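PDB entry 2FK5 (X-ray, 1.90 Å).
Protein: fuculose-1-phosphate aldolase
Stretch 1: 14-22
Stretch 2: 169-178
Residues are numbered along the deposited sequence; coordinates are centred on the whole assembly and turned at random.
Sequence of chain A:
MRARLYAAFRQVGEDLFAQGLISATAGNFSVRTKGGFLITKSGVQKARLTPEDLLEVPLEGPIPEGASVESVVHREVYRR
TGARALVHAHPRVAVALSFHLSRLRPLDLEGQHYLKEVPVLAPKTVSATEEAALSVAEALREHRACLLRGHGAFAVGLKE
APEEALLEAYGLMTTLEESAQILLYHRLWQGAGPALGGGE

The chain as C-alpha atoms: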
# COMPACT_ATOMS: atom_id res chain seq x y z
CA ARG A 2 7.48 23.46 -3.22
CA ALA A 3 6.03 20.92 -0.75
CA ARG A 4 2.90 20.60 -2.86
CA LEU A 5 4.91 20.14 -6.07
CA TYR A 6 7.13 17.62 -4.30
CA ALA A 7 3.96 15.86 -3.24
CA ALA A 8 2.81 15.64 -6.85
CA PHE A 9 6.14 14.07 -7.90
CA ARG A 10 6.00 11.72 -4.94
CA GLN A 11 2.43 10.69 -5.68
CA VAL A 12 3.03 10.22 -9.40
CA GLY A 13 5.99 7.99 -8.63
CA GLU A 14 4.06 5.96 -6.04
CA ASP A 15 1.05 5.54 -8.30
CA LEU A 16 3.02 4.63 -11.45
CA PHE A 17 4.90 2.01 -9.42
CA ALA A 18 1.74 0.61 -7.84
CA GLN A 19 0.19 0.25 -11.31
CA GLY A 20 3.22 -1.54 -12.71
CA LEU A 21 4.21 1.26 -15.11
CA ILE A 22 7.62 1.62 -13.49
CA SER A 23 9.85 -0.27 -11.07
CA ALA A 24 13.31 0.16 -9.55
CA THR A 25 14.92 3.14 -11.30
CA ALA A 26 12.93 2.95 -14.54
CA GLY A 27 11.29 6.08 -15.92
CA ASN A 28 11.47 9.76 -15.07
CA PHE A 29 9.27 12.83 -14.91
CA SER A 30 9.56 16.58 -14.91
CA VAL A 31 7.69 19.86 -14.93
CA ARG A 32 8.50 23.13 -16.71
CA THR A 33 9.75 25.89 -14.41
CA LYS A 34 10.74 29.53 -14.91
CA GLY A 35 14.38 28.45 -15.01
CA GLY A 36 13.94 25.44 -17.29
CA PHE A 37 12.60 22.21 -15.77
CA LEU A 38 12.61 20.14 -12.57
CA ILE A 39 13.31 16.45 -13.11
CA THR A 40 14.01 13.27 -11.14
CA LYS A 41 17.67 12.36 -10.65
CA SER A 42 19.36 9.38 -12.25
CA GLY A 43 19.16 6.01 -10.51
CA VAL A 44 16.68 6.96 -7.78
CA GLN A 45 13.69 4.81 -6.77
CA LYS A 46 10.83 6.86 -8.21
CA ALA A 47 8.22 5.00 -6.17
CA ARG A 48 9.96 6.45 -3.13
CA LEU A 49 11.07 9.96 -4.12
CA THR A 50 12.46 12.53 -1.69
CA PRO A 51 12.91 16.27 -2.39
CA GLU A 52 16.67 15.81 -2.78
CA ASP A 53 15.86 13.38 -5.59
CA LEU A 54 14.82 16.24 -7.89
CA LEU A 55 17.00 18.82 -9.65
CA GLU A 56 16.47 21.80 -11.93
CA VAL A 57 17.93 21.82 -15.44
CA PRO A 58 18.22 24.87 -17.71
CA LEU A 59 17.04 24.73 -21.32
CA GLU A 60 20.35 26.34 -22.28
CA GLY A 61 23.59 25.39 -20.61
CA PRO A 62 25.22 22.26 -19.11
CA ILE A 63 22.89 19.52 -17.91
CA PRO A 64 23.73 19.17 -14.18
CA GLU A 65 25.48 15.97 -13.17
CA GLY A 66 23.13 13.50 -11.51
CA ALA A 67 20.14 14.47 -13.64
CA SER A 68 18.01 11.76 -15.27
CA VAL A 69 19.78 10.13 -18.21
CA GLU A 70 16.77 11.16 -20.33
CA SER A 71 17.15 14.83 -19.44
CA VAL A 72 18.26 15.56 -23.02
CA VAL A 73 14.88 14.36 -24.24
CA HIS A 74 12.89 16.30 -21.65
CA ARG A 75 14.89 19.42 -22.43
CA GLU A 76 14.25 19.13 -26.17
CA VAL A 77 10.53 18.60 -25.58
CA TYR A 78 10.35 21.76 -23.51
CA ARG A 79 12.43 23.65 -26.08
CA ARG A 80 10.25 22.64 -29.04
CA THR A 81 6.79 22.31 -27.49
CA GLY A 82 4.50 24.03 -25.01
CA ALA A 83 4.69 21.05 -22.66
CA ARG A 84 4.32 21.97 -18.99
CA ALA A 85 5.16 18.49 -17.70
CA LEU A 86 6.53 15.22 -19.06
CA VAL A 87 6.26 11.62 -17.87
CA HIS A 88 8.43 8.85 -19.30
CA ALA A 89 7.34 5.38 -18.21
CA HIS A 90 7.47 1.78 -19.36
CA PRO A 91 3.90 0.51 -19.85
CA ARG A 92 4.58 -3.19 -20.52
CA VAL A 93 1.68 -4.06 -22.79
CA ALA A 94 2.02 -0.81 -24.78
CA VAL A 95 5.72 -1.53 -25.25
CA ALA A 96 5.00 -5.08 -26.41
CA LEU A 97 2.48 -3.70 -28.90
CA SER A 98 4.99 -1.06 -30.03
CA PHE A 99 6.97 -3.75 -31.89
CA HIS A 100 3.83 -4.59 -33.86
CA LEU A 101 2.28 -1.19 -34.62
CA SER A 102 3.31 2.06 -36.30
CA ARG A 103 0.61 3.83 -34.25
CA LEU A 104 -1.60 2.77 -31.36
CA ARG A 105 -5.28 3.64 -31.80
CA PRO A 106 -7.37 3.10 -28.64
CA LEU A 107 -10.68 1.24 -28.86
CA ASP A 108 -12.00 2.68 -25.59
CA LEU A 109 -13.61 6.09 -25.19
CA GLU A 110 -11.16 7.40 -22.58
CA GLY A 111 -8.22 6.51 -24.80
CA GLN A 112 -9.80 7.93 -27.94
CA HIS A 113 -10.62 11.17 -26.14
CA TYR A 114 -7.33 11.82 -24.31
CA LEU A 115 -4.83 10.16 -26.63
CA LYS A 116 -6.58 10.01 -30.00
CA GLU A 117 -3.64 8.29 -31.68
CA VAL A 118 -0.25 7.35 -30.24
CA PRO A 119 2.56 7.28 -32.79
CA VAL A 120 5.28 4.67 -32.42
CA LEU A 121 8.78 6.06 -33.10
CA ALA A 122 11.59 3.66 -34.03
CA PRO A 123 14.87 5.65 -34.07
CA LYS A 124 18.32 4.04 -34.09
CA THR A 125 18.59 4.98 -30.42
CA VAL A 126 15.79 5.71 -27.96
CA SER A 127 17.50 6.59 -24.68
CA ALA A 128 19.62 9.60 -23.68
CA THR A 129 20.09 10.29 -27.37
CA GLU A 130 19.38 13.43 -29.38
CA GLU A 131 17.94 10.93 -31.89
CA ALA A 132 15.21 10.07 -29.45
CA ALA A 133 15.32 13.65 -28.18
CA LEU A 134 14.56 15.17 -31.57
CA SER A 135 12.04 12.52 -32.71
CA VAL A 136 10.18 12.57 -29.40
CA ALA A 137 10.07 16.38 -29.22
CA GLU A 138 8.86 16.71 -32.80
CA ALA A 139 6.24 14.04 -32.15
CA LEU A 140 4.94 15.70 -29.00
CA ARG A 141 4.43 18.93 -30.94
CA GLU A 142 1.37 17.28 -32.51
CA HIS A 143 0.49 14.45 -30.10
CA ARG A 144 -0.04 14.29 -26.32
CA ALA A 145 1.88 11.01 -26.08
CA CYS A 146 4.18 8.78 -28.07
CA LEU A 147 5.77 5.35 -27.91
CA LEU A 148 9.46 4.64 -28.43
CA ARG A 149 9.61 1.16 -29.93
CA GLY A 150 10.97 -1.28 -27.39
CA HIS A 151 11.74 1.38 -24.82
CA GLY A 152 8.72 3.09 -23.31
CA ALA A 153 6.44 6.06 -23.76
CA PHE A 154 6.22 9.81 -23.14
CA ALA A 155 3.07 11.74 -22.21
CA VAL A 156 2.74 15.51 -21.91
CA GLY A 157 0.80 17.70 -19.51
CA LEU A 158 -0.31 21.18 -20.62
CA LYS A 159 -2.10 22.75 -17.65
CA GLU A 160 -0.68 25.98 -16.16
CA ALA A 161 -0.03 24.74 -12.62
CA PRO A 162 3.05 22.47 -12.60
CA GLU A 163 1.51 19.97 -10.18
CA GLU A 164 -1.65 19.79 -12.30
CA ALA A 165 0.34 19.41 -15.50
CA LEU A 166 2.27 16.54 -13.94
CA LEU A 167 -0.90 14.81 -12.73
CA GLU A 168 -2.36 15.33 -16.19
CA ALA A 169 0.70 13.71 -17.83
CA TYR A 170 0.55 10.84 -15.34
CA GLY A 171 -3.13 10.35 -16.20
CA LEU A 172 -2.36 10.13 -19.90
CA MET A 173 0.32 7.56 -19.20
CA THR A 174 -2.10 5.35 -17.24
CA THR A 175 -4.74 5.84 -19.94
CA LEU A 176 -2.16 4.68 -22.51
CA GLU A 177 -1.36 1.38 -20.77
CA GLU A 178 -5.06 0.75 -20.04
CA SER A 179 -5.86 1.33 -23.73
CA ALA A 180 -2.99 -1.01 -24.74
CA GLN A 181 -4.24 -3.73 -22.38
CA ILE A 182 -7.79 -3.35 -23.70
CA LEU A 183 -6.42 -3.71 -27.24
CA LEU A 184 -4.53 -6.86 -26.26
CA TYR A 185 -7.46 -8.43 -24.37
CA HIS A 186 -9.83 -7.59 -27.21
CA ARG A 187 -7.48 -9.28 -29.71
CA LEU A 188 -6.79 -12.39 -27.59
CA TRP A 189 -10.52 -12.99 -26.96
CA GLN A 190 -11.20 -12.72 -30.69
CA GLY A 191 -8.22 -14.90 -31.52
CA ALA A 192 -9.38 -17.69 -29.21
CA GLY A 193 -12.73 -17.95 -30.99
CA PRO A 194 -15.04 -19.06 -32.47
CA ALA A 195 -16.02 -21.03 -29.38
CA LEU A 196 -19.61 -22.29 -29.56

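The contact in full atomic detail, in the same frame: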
# COMPACT_ATOMS: atom_id res chain seq x y z
N GLU A 14 4.71 7.04 -6.78
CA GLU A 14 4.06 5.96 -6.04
C GLU A 14 2.97 5.28 -6.85
O GLU A 14 2.84 4.05 -6.85
CB GLU A 14 3.43 6.48 -4.74
CG GLU A 14 4.42 7.07 -3.75
CD GLU A 14 3.77 7.37 -2.41
OE1 GLU A 14 2.58 7.76 -2.38
OE2 GLU A 14 4.46 7.24 -1.38
N ASP A 15 2.16 6.08 -7.53
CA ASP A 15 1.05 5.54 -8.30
C ASP A 15 1.50 4.80 -9.56
O ASP A 15 0.91 3.78 -9.92
CB ASP A 15 0.05 6.65 -8.62
CG ASP A 15 -0.72 7.11 -7.38
OD1 ASP A 15 -1.45 8.12 -7.46
OD2 ASP A 15 -0.61 6.45 -6.32
N LEU A 16 2.53 5.31 -10.24
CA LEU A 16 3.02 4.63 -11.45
C LEU A 16 3.58 3.27 -11.04
O LEU A 16 3.36 2.26 -11.71
CB LEU A 16 4.12 5.45 -12.12
CG LEU A 16 3.72 6.70 -12.92
CD1 LEU A 16 4.98 7.40 -13.39
CD2 LEU A 16 2.86 6.30 -14.12
N PHE A 17 4.32 3.25 -9.93
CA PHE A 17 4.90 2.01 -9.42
C PHE A 17 3.81 1.01 -9.07
O PHE A 17 3.84 -0.14 -9.50
CB PHE A 17 5.73 2.29 -8.18
CG PHE A 17 6.25 1.06 -7.51
CD1 PHE A 17 7.42 0.45 -7.95
CD2 PHE A 17 5.56 0.48 -6.45
CE1 PHE A 17 7.89 -0.72 -7.35
CE2 PHE A 17 6.02 -0.68 -5.84
CZ PHE A 17 7.19 -1.28 -6.29
N ALA A 18 2.84 1.46 -8.27
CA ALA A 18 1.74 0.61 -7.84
C ALA A 18 0.98 -0.01 -9.01
O ALA A 18 0.47 -1.12 -8.89
CB ALA A 18 0.78 1.41 -6.97
N GLN A 19 0.91 0.72 -10.12
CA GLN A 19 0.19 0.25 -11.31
C GLN A 19 1.07 -0.56 -12.25
O GLN A 19 0.61 -0.99 -13.32
CB GLN A 19 -0.39 1.45 -12.06
CG GLN A 19 -1.37 2.28 -11.23
CD GLN A 19 -1.62 3.65 -11.83
N GLY A 20 2.32 -0.77 -11.87
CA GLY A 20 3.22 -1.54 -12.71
C GLY A 20 3.79 -0.84 -13.93
O GLY A 20 4.30 -1.51 -14.83
N LEU A 21 3.70 0.49 -13.97
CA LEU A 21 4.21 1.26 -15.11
C LEU A 21 5.69 1.56 -14.97
O LEU A 21 6.35 1.94 -15.94
CB LEU A 21 3.43 2.56 -15.27
CG LEU A 21 1.98 2.31 -15.70
CD1 LEU A 21 1.20 3.61 -15.72
CD2 LEU A 21 1.98 1.67 -17.08
N ILE A 22 6.21 1.42 -13.76
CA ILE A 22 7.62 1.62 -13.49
C ILE A 22 8.00 0.76 -12.30
O ILE A 22 7.13 0.31 -11.54
CB ILE A 22 7.99 3.09 -13.14
CG1 ILE A 22 7.28 3.52 -11.86
CG2 ILE A 22 7.67 4.00 -14.31
CD1 ILE A 22 7.73 4.87 -11.34
N ALA A 169 -0.22 14.57 -17.06
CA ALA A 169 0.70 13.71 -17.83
C ALA A 169 0.63 12.27 -17.31
O ALA A 169 0.57 11.31 -18.08
CB ALA A 169 2.13 14.23 -17.69
N TYR A 170 0.64 12.14 -15.98
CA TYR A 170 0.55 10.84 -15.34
C TYR A 170 -0.74 10.14 -15.78
O TYR A 170 -0.72 8.95 -16.08
CB TYR A 170 0.55 11.02 -13.81
CG TYR A 170 -0.12 9.88 -13.07
CD1 TYR A 170 -1.46 9.98 -12.66
CD2 TYR A 170 0.54 8.67 -12.85
CE1 TYR A 170 -2.11 8.90 -12.05
CE2 TYR A 170 -0.11 7.59 -12.25
CZ TYR A 170 -1.43 7.71 -11.86
OH TYR A 170 -2.09 6.63 -11.32
N GLY A 171 -1.84 10.90 -15.80
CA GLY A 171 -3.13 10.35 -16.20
C GLY A 171 -3.12 9.84 -17.63
O GLY A 171 -3.73 8.81 -17.94
N LEU A 172 -2.44 10.56 -18.51
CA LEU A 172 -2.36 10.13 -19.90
C LEU A 172 -1.55 8.86 -20.01
O LEU A 172 -1.83 8.01 -20.84
CB LEU A 172 -1.71 11.21 -20.77
CG LEU A 172 -2.56 12.47 -21.01
CD1 LEU A 172 -1.75 13.50 -21.76
CD2 LEU A 172 -3.81 12.09 -21.79
N MET A 173 -0.52 8.75 -19.17
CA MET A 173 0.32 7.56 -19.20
C MET A 173 -0.49 6.33 -18.76
O MET A 173 -0.38 5.27 -19.38
CB MET A 173 1.54 7.74 -18.30
CG MET A 173 2.55 6.59 -18.35
SD MET A 173 3.23 6.30 -20.02
CE MET A 173 4.23 7.77 -20.23
N THR A 174 -1.30 6.48 -17.71
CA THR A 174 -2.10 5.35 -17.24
C THR A 174 -3.17 5.01 -18.27
O THR A 174 -3.48 3.84 -18.48
CB THR A 174 -2.76 5.61 -15.85
OG1 THR A 174 -3.64 6.74 -15.92
CG2 THR A 174 -1.70 5.87 -14.80
N THR A 175 -3.72 6.04 -18.91
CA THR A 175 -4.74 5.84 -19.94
C THR A 175 -4.12 5.06 -21.11
O THR A 175 -4.77 4.19 -21.69
CB THR A 175 -5.28 7.19 -20.46
OG1 THR A 175 -6.05 7.81 -19.43
CG2 THR A 175 -6.15 6.98 -21.69
N LEU A 176 -2.87 5.38 -21.43
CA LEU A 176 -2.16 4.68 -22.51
C LEU A 176 -2.00 3.19 -22.23
O LEU A 176 -2.29 2.37 -23.11
CB LEU A 176 -0.78 5.30 -22.74
CG LEU A 176 0.16 4.50 -23.66
CD1 LEU A 176 -0.56 4.10 -24.94
CD2 LEU A 176 1.39 5.32 -23.98
N GLU A 177 -1.54 2.81 -21.04
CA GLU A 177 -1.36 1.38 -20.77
C GLU A 177 -2.71 0.67 -20.68
O GLU A 177 -2.84 -0.46 -21.11
CB GLU A 177 -0.53 1.14 -19.50
CG GLU A 177 -0.40 -0.35 -19.09
CD GLU A 177 0.45 -1.22 -20.05
OE1 GLU A 177 0.75 -2.38 -19.70
OE2 GLU A 177 0.81 -0.76 -21.16
N GLU A 178 -3.72 1.34 -20.12
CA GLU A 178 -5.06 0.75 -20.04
C GLU A 178 -5.61 0.51 -21.46
O GLU A 178 -6.19 -0.54 -21.74
CB GLU A 178 -6.01 1.67 -19.26
CG GLU A 178 -5.50 1.98 -17.86
CD GLU A 178 -6.38 2.95 -17.11
OE1 GLU A 178 -6.93 3.88 -17.74
OE2 GLU A 178 -6.52 2.80 -15.88
O HOH W 1 3.06 -1.80 -17.29

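The end of one helix, residues 14-18, and the turn that follows it pack against a second helix, residues 169-178, more than 150 positions later in the chain. The two helices run nearly parallel, with 8° between their N-to-C directions, but their axes come no closer than 11.1 Å. At that spacing the backbones stand well apart, the nearest pair of CA atoms, those of Leu 16 and Tyr 170, being 7.7 Å from each other, and side chains must fill the gap. The contact is modest, burying 334 Å² in all.

Tyr 170 supplies the largest projection. Its CA-to-CB bond points sideways, yet with chi1 at 155° the ring reaches the first stretch and enters a recess lined by Asp 15, Leu 16 and Gln 19, residues grouped at the end of the helix. Leu 16 meets the edge of the ring, with CD2 of Leu 16 3.6 Å from CD2 of Tyr 170. At the tip of the ring, OH of Tyr 170 lies 3.4 Å from CB of Asp 15 and 3.1 Å from CD of Gln 19. The terminal OE1 and NE2 of Gln 19 are not modelled, so the polar part of this last approach remains open.

Leu 21 is the answering bump from the first stretch. The helix ends in a Schellman motif: Gly 20, at positive phi, donates from its N to O of Phe 17 (2.9 Å), and N of Leu 21 bonds back to O of Leu 16 (2.9 Å). The turn leaves Leu 21 pointing toward the second helix, where its side chain fits among Met 173, Thr 174 and Glu 177, residues one turn apart or adjacent on the helix. CD1 of Leu 21 is 4.2 Å from CG of Met 173 and 3.8 Å from CG2 of Thr 174, while its CD2 lies 3.5 Å from CB of Glu 177. The two methyl carbons thus settle against different parts of this surface.

Between these two insertions, CD2 of Leu 16 also approaches CG of Met 173 (4.3 Å), continuing the apolar packing from the tyrosine ring to Leu 21. Thr 174 turns its methyl to the contact, CG2 lying 3.7 Å from CD of Gln 19, whereas its OG1 donates to O of Gly 171 (2.9 Å) within its own helix.

No direct hydrogen bond joins the modelled atoms of the two stretches. A water spans them instead, donating to O of Gly 20 at 2.8 Å and, weakly, to OE1 of Glu 177 at 3.4 Å.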